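Local coordinates for regulatory protein, TetR family (Rhodobacter sphaeroides 2.4.1, PDB 3BRU) that represses transcription of its own operon by binding DNA, probably at two operator sequences in the promoter, at residues 90-95 with 109-114; 102-107 with 169-174; 162-167 with 176-181. All blocks are in the same frame, centred on the assembly; numbering follows the deposited sequence.

All three contacts join helices or the loops between them, and each is only partly buried. Interaction 1 is nearest the middle of the chain, its centre about 11 Å from the chain centre, and it is apolar, built on an aromatic ring. Interactions 2 and 3 sit about 23 and 21 Å out and mix apolar contacts with hydrogen bonds to backbone groups. Interactions 1 and 2 share helix 104-120 and touch where L110 meets L102. Interactions 2 and 3, their centres about 9 Å apart, handle the end of helix 143-167: 169-174 is part of the loop leaving it, and 176-181 opens the next helix, beside the second subunit.

Interaction 1: 90-95 with 109-114; sequences ARLLDQ and RLFTRM
Where F111 packs against L92 and L93, the helical turn that carries it includes R109 O, a carbonyl oxygen gripped by two donors from the same face of its plane. R113 N makes the ordinary helical bond, and T112 OG1 adds a second at 3.1 Å from R109 O, tilted 34° out of the carbonyl plane. The hydroxyl is thereby satisfied by its own helix.

Across the contact the chemistry is apolar. The F111 ring leans into helix 74-97 with CG anti to the backbone N, and the two leucines meet it differently. L93 comes over a face: its CD2 stands 4.2 Å from the centroid of the F111 ring, 28° off the normal, a CH-pi contact displaced toward CD1 and CE1. L92 comes in at the edge instead, its CD2 in the ring plane and 3.7 Å from F111 CE1. One ring is thus held by methyl groups over a face and at its rim. Elsewhere F111 meets F185 and W189 of helix 178-199, while L93 also packs on W155.

M114, a selenomethionine in this crystal, reaches across to the backbone of 90-95. Its chain bends at chi3, which brings the CE methyl to 3.4 Å from L92 O. The same methyl lies 4.3 Å from Q95 CB, so the backbone and the base of an exposed side chain both border it.

The two short helical segments approach to 9.7 Å between axes, at 133° between their directions, so the chain has largely reversed after the intervening turn. This is the arrangement expected of the all-helical TetR fold, in which the long helix after the DNA-binding domain, here probably 74-97, runs on to pack against the regulatory C-terminal domain.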
# COMPACT_ATOMS: atom_id res chain seq x y z
N ALA A 90 9.65 7.49 -15.19
CA ALA A 90 9.84 6.87 -16.48
C ALA A 90 11.33 6.81 -16.82
O ALA A 90 11.78 5.82 -17.40
CB ALA A 90 9.10 7.62 -17.55
N ARG A 91 12.10 7.83 -16.45
CA ARG A 91 13.55 7.85 -16.72
C ARG A 91 14.36 6.84 -15.89
O ARG A 91 15.41 6.36 -16.32
CB ARG A 91 14.14 9.27 -16.56
CG ARG A 91 13.61 10.20 -17.62
CD ARG A 91 14.58 11.31 -17.99
NE ARG A 91 13.94 12.20 -18.96
CZ ARG A 91 13.33 13.34 -18.64
NH1 ARG A 91 12.77 14.07 -19.61
NH2 ARG A 91 13.28 13.77 -17.37
N LEU A 92 13.88 6.54 -14.70
CA LEU A 92 14.52 5.54 -13.90
C LEU A 92 14.24 4.14 -14.47
O LEU A 92 15.14 3.31 -14.54
CB LEU A 92 14.15 5.74 -12.43
CG LEU A 92 14.00 4.61 -11.42
CD1 LEU A 92 14.46 5.02 -10.01
CD2 LEU A 92 12.51 4.28 -11.41
N LEU A 93 13.01 3.89 -14.90
CA LEU A 93 12.65 2.67 -15.62
C LEU A 93 13.41 2.52 -16.94
O LEU A 93 13.71 1.41 -17.35
CB LEU A 93 11.13 2.61 -15.89
CG LEU A 93 10.15 2.23 -14.76
CD1 LEU A 93 8.70 2.24 -15.25
CD2 LEU A 93 10.48 0.88 -14.15
N ASP A 94 13.68 3.63 -17.63
CA ASP A 94 14.40 3.60 -18.89
C ASP A 94 15.79 3.02 -18.69
O ASP A 94 16.28 2.25 -19.52
CB ASP A 94 14.55 5.01 -19.46
CG ASP A 94 13.27 5.52 -20.11
OD1 ASP A 94 12.32 4.71 -20.32
OD2 ASP A 94 13.19 6.74 -20.40
N GLN A 95 16.41 3.41 -17.57
CA GLN A 95 17.78 2.99 -17.25
C GLN A 95 17.83 1.47 -17.11
O GLN A 95 18.74 0.83 -17.67
CB GLN A 95 18.27 3.67 -15.97
CG GLN A 95 19.47 4.48 -16.22
CD GLN A 95 20.01 5.18 -14.98
OE1 GLN A 95 21.17 5.02 -14.63
NE2 GLN A 95 19.19 6.00 -14.35
N ARG A 109 15.68 -6.90 -11.79
CA ARG A 109 16.48 -6.90 -10.55
C ARG A 109 17.28 -5.62 -10.40
O ARG A 109 17.41 -5.12 -9.30
CB ARG A 109 17.41 -8.11 -10.50
CG ARG A 109 16.63 -9.43 -10.33
CD ARG A 109 17.56 -10.66 -10.16
NE ARG A 109 17.61 -11.51 -11.36
CZ ARG A 109 18.63 -11.59 -12.23
NH1 ARG A 109 18.54 -12.41 -13.29
NH2 ARG A 109 19.74 -10.85 -12.08
N LEU A 110 17.79 -5.07 -11.52
CA LEU A 110 18.45 -3.76 -11.49
C LEU A 110 17.52 -2.63 -11.02
O LEU A 110 17.89 -1.85 -10.16
CB LEU A 110 19.11 -3.42 -12.84
CG LEU A 110 19.79 -2.04 -12.90
CD1 LEU A 110 21.04 -1.91 -11.97
CD2 LEU A 110 20.17 -1.74 -14.31
N PHE A 111 16.30 -2.57 -11.57
CA PHE A 111 15.31 -1.59 -11.15
C PHE A 111 15.03 -1.61 -9.65
O PHE A 111 15.03 -0.55 -9.00
CB PHE A 111 13.99 -1.73 -11.92
CG PHE A 111 12.83 -1.11 -11.19
CD1 PHE A 111 12.66 0.26 -11.16
CD2 PHE A 111 11.93 -1.91 -10.48
CE1 PHE A 111 11.62 0.83 -10.45
CE2 PHE A 111 10.89 -1.36 -9.78
CZ PHE A 111 10.73 0.01 -9.75
N THR A 112 14.80 -2.78 -9.10
CA THR A 112 14.51 -2.93 -7.65
C THR A 112 15.71 -2.61 -6.75
O THR A 112 15.55 -2.12 -5.63
CB THR A 112 13.93 -4.32 -7.27
OG1 THR A 112 14.88 -5.34 -7.56
CG2 THR A 112 12.65 -4.58 -8.02
N ARG A 113 16.90 -2.87 -7.27
CA ARG A 113 18.14 -2.52 -6.63
C ARG A 113 18.34 -0.99 -6.55
O ARG A 113 18.64 -0.45 -5.48
CB ARG A 113 19.26 -3.23 -7.38
CG ARG A 113 20.63 -3.13 -6.75
CD ARG A 113 21.47 -4.36 -7.14
NE ARG A 113 22.76 -4.48 -6.46
CZ ARG A 113 23.12 -3.88 -5.31
NH1 ARG A 113 24.36 -4.07 -4.84
NH2 ARG A 113 22.29 -3.08 -4.63
N MSE A 114 18.16 -0.33 -7.69
CA MSE A 114 18.14 1.13 -7.84
C MSE A 114 17.10 1.87 -7.02
O MSE A 114 17.40 2.89 -6.41
CB MSE A 114 17.91 1.50 -9.31
CG MSE A 114 19.08 1.14 -10.20
SE MSE A 114 19.00 1.85 -12.01
CE MSE A 114 17.13 1.51 -12.43

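Interaction 2: 102-107 with 169-174; sequences LAPLAR and CGELSA
C169 faces P104 at the place where helix 143-167 ends in a Schellman motif and the loop after it passes the start of helix 104-120. C169 SG lies 4.0 Å from P104 CD, a loose apolar contact of an exposed residue. G170 follows as the C-prime residue of the motif, its positive phi carrying the backbone round; E171 N bonds back to A166 O and G170 N to Q167 O.

E171 does most of the work. Its CG is anti to the carbonyl carbon (chi1 -84°), and from there the extended chain carries the carboxylate to the first turn of the other helix. E171 OE1 accepts from L105 N at 2.9 Å, a nearly straight bond (164°) that arrives on the syn side, 24° out of the carboxylate plane. A negative group at the amino end of a helix would probably be steadied by the helix dipole. The other oxygen, E171 OE2, sits 3.2 Å from A103 CB. L105 and E171 slide past each other in opposite directions, leaving L105 CD1 3.7 Å from E171 CB and close to E171 O as well.

L172, next along, is buried and packs on F216 and Q167; F216 also touches L105, linking both sides of the contact to the C-terminal stretch.

The turn into helix 104-120 is itself clamped by R107, which is also salt-bridged to E165: it grips L102 O side-on with two nitrogens, NE standing above the carbonyl plane and NH2, 2.9 Å from L102 O, nearly in line with the C=O bond.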
# COMPACT_ATOMS: atom_id res chain seq x y z
N LEU A 102 21.74 -6.20 -20.46
CA LEU A 102 21.18 -7.12 -19.46
C LEU A 102 20.10 -8.02 -20.05
O LEU A 102 19.36 -7.59 -20.95
CB LEU A 102 20.67 -6.38 -18.20
CG LEU A 102 21.65 -5.44 -17.46
CD1 LEU A 102 20.93 -4.49 -16.51
CD2 LEU A 102 22.72 -6.19 -16.71
N ALA A 103 20.00 -9.25 -19.54
CA ALA A 103 18.88 -10.14 -19.86
C ALA A 103 17.62 -9.51 -19.28
O ALA A 103 17.69 -8.74 -18.30
CB ALA A 103 19.11 -11.51 -19.28
N PRO A 104 16.46 -9.79 -19.89
CA PRO A 104 15.24 -9.23 -19.30
C PRO A 104 15.08 -9.32 -17.76
O PRO A 104 14.79 -8.30 -17.12
CB PRO A 104 14.12 -9.96 -20.05
CG PRO A 104 14.70 -10.18 -21.39
CD PRO A 104 16.18 -10.53 -21.14
N LEU A 105 15.27 -10.48 -17.15
CA LEU A 105 15.02 -10.56 -15.70
C LEU A 105 16.05 -9.82 -14.88
O LEU A 105 15.73 -9.30 -13.83
CB LEU A 105 14.88 -11.99 -15.24
CG LEU A 105 13.60 -12.68 -15.77
CD1 LEU A 105 13.64 -14.13 -15.35
CD2 LEU A 105 12.27 -12.00 -15.34
N ALA A 106 17.29 -9.76 -15.38
CA ALA A 106 18.31 -8.93 -14.75
C ALA A 106 18.01 -7.43 -14.78
O ALA A 106 18.42 -6.73 -13.85
CB ALA A 106 19.72 -9.23 -15.29
N ARG A 107 17.31 -6.94 -15.81
CA ARG A 107 16.82 -5.56 -15.84
C ARG A 107 15.79 -5.29 -14.75
O ARG A 107 15.70 -4.17 -14.24
CB ARG A 107 16.17 -5.22 -17.17
CG ARG A 107 17.08 -5.25 -18.34
CD ARG A 107 16.25 -5.25 -19.57
NE ARG A 107 17.05 -5.76 -20.66
CZ ARG A 107 16.55 -6.04 -21.87
NH1 ARG A 107 15.27 -5.86 -22.12
NH2 ARG A 107 17.36 -6.50 -22.82
N CYS A 169 13.10 -15.50 -24.82
CA CYS A 169 14.48 -15.88 -24.68
C CYS A 169 14.65 -17.01 -23.63
O CYS A 169 15.77 -17.38 -23.28
CB CYS A 169 15.33 -14.64 -24.33
SG CYS A 169 15.32 -14.14 -22.57
N GLY A 170 13.54 -17.54 -23.14
CA GLY A 170 13.56 -18.71 -22.25
C GLY A 170 13.75 -18.50 -20.75
O GLY A 170 13.89 -19.46 -20.01
N GLU A 171 13.73 -17.25 -20.31
CA GLU A 171 13.93 -16.91 -18.89
C GLU A 171 12.69 -17.10 -18.04
O GLU A 171 12.79 -17.35 -16.83
CB GLU A 171 14.40 -15.46 -18.74
CG GLU A 171 15.91 -15.24 -18.91
CD GLU A 171 16.35 -13.88 -18.41
OE1 GLU A 171 15.64 -12.90 -18.68
OE2 GLU A 171 17.41 -13.78 -17.76
N LEU A 172 11.53 -16.96 -18.68
CA LEU A 172 10.22 -17.14 -18.09
C LEU A 172 9.56 -18.29 -18.85
O LEU A 172 9.77 -18.44 -20.06
CB LEU A 172 9.40 -15.87 -18.30
CG LEU A 172 8.57 -15.20 -17.20
CD1 LEU A 172 7.40 -14.52 -17.83
CD2 LEU A 172 8.10 -16.14 -16.08
N SER A 173 8.76 -19.10 -18.17
CA SER A 173 8.17 -20.26 -18.84
C SER A 173 7.00 -19.79 -19.69
O SER A 173 6.31 -18.83 -19.32
CB SER A 173 7.77 -21.36 -17.84
OG SER A 173 6.44 -21.23 -17.36
N ALA A 174 6.80 -20.44 -20.84
CA ALA A 174 5.69 -20.14 -21.75
C ALA A 174 4.35 -20.22 -21.03
O ALA A 174 3.36 -19.66 -21.47
CB ALA A 174 5.70 -21.08 -22.94

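Interaction 3: 162-167 with 176-181; sequences LFREAQ and HDPDAL
F163 and L181 cross at about a right angle, and L181 CD2 stands 4.2 Å above the F163 ring plane, over its centre. The same ring meets the backbone at its edge, where P178 O lies in plane, 3.5 Å from F163 CD2. At the base of the same side chain, F163 CB touches P178 CB at 3.7 Å. R164 lies crosswise to the proline, with R164 CG 3.7 Å from P178 CG; its guanidinium has D179 near its edge, though R164 NH1 and D179 OD1 remain too far apart for a salt bridge.

Q167 also crosses P178 at about a right angle, OE1 against the proline ring. Q167 NE2 bonds weakly to H176 O (2.9 Å, bent to 126°), its stronger partner being S173 O. An alanine at Q167 would probably leave both carbonyls without this donor and open a gap beside P178.

D177, the N-cap of helix 178-199, accepts from D179 N at OD1. H176 packs on R214 and L181 on T211, both of the second subunit. Two successive helices joined by a short loop and packed beside the partner chain are consistent with TetR-family regulators, which dimerise through their C-terminal helices.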
# COMPACT_ATOMS: atom_id res chain seq x y z
N LEU A 162 8.59 -6.35 -20.80
CA LEU A 162 9.79 -6.96 -20.25
C LEU A 162 9.62 -8.47 -20.10
O LEU A 162 10.50 -9.25 -20.55
CB LEU A 162 10.13 -6.35 -18.89
CG LEU A 162 11.48 -6.71 -18.28
CD1 LEU A 162 12.56 -6.63 -19.35
CD2 LEU A 162 11.85 -5.77 -17.13
N PHE A 163 8.50 -8.87 -19.48
CA PHE A 163 8.14 -10.28 -19.32
C PHE A 163 7.95 -11.02 -20.66
O PHE A 163 8.31 -12.18 -20.74
CB PHE A 163 6.93 -10.49 -18.39
CG PHE A 163 7.15 -10.08 -16.96
CD1 PHE A 163 8.40 -10.21 -16.35
CD2 PHE A 163 6.10 -9.58 -16.18
CE1 PHE A 163 8.60 -9.81 -15.00
CE2 PHE A 163 6.30 -9.20 -14.84
CZ PHE A 163 7.55 -9.31 -14.25
N ARG A 164 7.36 -10.38 -21.68
CA ARG A 164 7.29 -11.01 -23.01
C ARG A 164 8.67 -11.27 -23.60
O ARG A 164 8.88 -12.30 -24.22
CB ARG A 164 6.45 -10.21 -24.00
CG ARG A 164 4.99 -10.46 -23.88
CD ARG A 164 4.18 -9.87 -25.04
NE ARG A 164 4.28 -8.41 -25.03
CZ ARG A 164 3.55 -7.59 -24.26
NH1 ARG A 164 2.60 -8.10 -23.45
NH2 ARG A 164 3.79 -6.28 -24.32
N GLU A 165 9.60 -10.35 -23.40
CA GLU A 165 10.98 -10.58 -23.81
C GLU A 165 11.68 -11.67 -22.99
O GLU A 165 12.51 -12.41 -23.52
CB GLU A 165 11.78 -9.29 -23.75
CG GLU A 165 11.21 -8.24 -24.67
CD GLU A 165 11.72 -6.83 -24.36
OE1 GLU A 165 12.65 -6.69 -23.50
OE2 GLU A 165 11.20 -5.86 -24.97
N ALA A 166 11.36 -11.76 -21.69
CA ALA A 166 11.84 -12.86 -20.85
C ALA A 166 11.32 -14.21 -21.35
O ALA A 166 12.05 -15.19 -21.28
CB ALA A 166 11.51 -12.65 -19.39
N GLN A 167 10.10 -14.27 -21.88
CA GLN A 167 9.58 -15.51 -22.47
C GLN A 167 10.27 -15.88 -23.78
O GLN A 167 10.57 -17.05 -24.01
CB GLN A 167 8.08 -15.42 -22.70
CG GLN A 167 7.30 -15.52 -21.42
CD GLN A 167 5.81 -15.63 -21.63
OE1 GLN A 167 5.22 -14.84 -22.36
NE2 GLN A 167 5.19 -16.59 -20.97
N HIS A 176 3.41 -18.82 -18.04
CA HIS A 176 2.98 -17.57 -17.39
C HIS A 176 2.31 -16.55 -18.30
O HIS A 176 2.70 -16.39 -19.46
CB HIS A 176 4.19 -16.92 -16.72
CG HIS A 176 4.61 -17.62 -15.47
ND1 HIS A 176 3.95 -17.45 -14.28
CD2 HIS A 176 5.60 -18.51 -15.23
CE1 HIS A 176 4.51 -18.21 -13.35
NE2 HIS A 176 5.51 -18.87 -13.91
N ASP A 177 1.31 -15.85 -17.77
CA ASP A 177 0.73 -14.69 -18.46
C ASP A 177 1.56 -13.42 -18.10
O ASP A 177 1.61 -13.03 -16.92
CB ASP A 177 -0.77 -14.53 -18.12
CG ASP A 177 -1.41 -13.26 -18.76
OD1 ASP A 177 -0.76 -12.57 -19.58
OD2 ASP A 177 -2.59 -12.94 -18.44
N PRO A 178 2.25 -12.82 -19.10
CA PRO A 178 3.08 -11.63 -18.82
C PRO A 178 2.29 -10.45 -18.24
O PRO A 178 2.81 -9.74 -17.37
CB PRO A 178 3.74 -11.28 -20.16
CG PRO A 178 3.06 -12.10 -21.20
CD PRO A 178 2.36 -13.26 -20.52
N ASP A 179 1.05 -10.25 -18.67
CA ASP A 179 0.25 -9.14 -18.14
C ASP A 179 -0.17 -9.34 -16.67
O ASP A 179 -0.17 -8.37 -15.89
CB ASP A 179 -1.01 -8.93 -18.97
CG ASP A 179 -0.70 -8.41 -20.35
OD1 ASP A 179 -0.04 -7.33 -20.45
OD2 ASP A 179 -1.12 -9.09 -21.32
N ALA A 180 -0.55 -10.57 -16.33
CA ALA A 180 -0.96 -10.95 -14.96
C ALA A 180 0.21 -10.86 -14.00
O ALA A 180 0.12 -10.35 -12.87
CB ALA A 180 -1.59 -12.38 -14.94
N LEU A 181 1.35 -11.33 -14.47
CA LEU A 181 2.57 -11.25 -13.68
C LEU A 181 3.03 -9.78 -13.47
O LEU A 181 3.40 -9.39 -12.35
CB LEU A 181 3.63 -12.11 -14.34
CG LEU A 181 4.68 -12.63 -13.36
CD1 LEU A 181 4.03 -13.49 -12.30
CD2 LEU A 181 5.73 -13.38 -14.16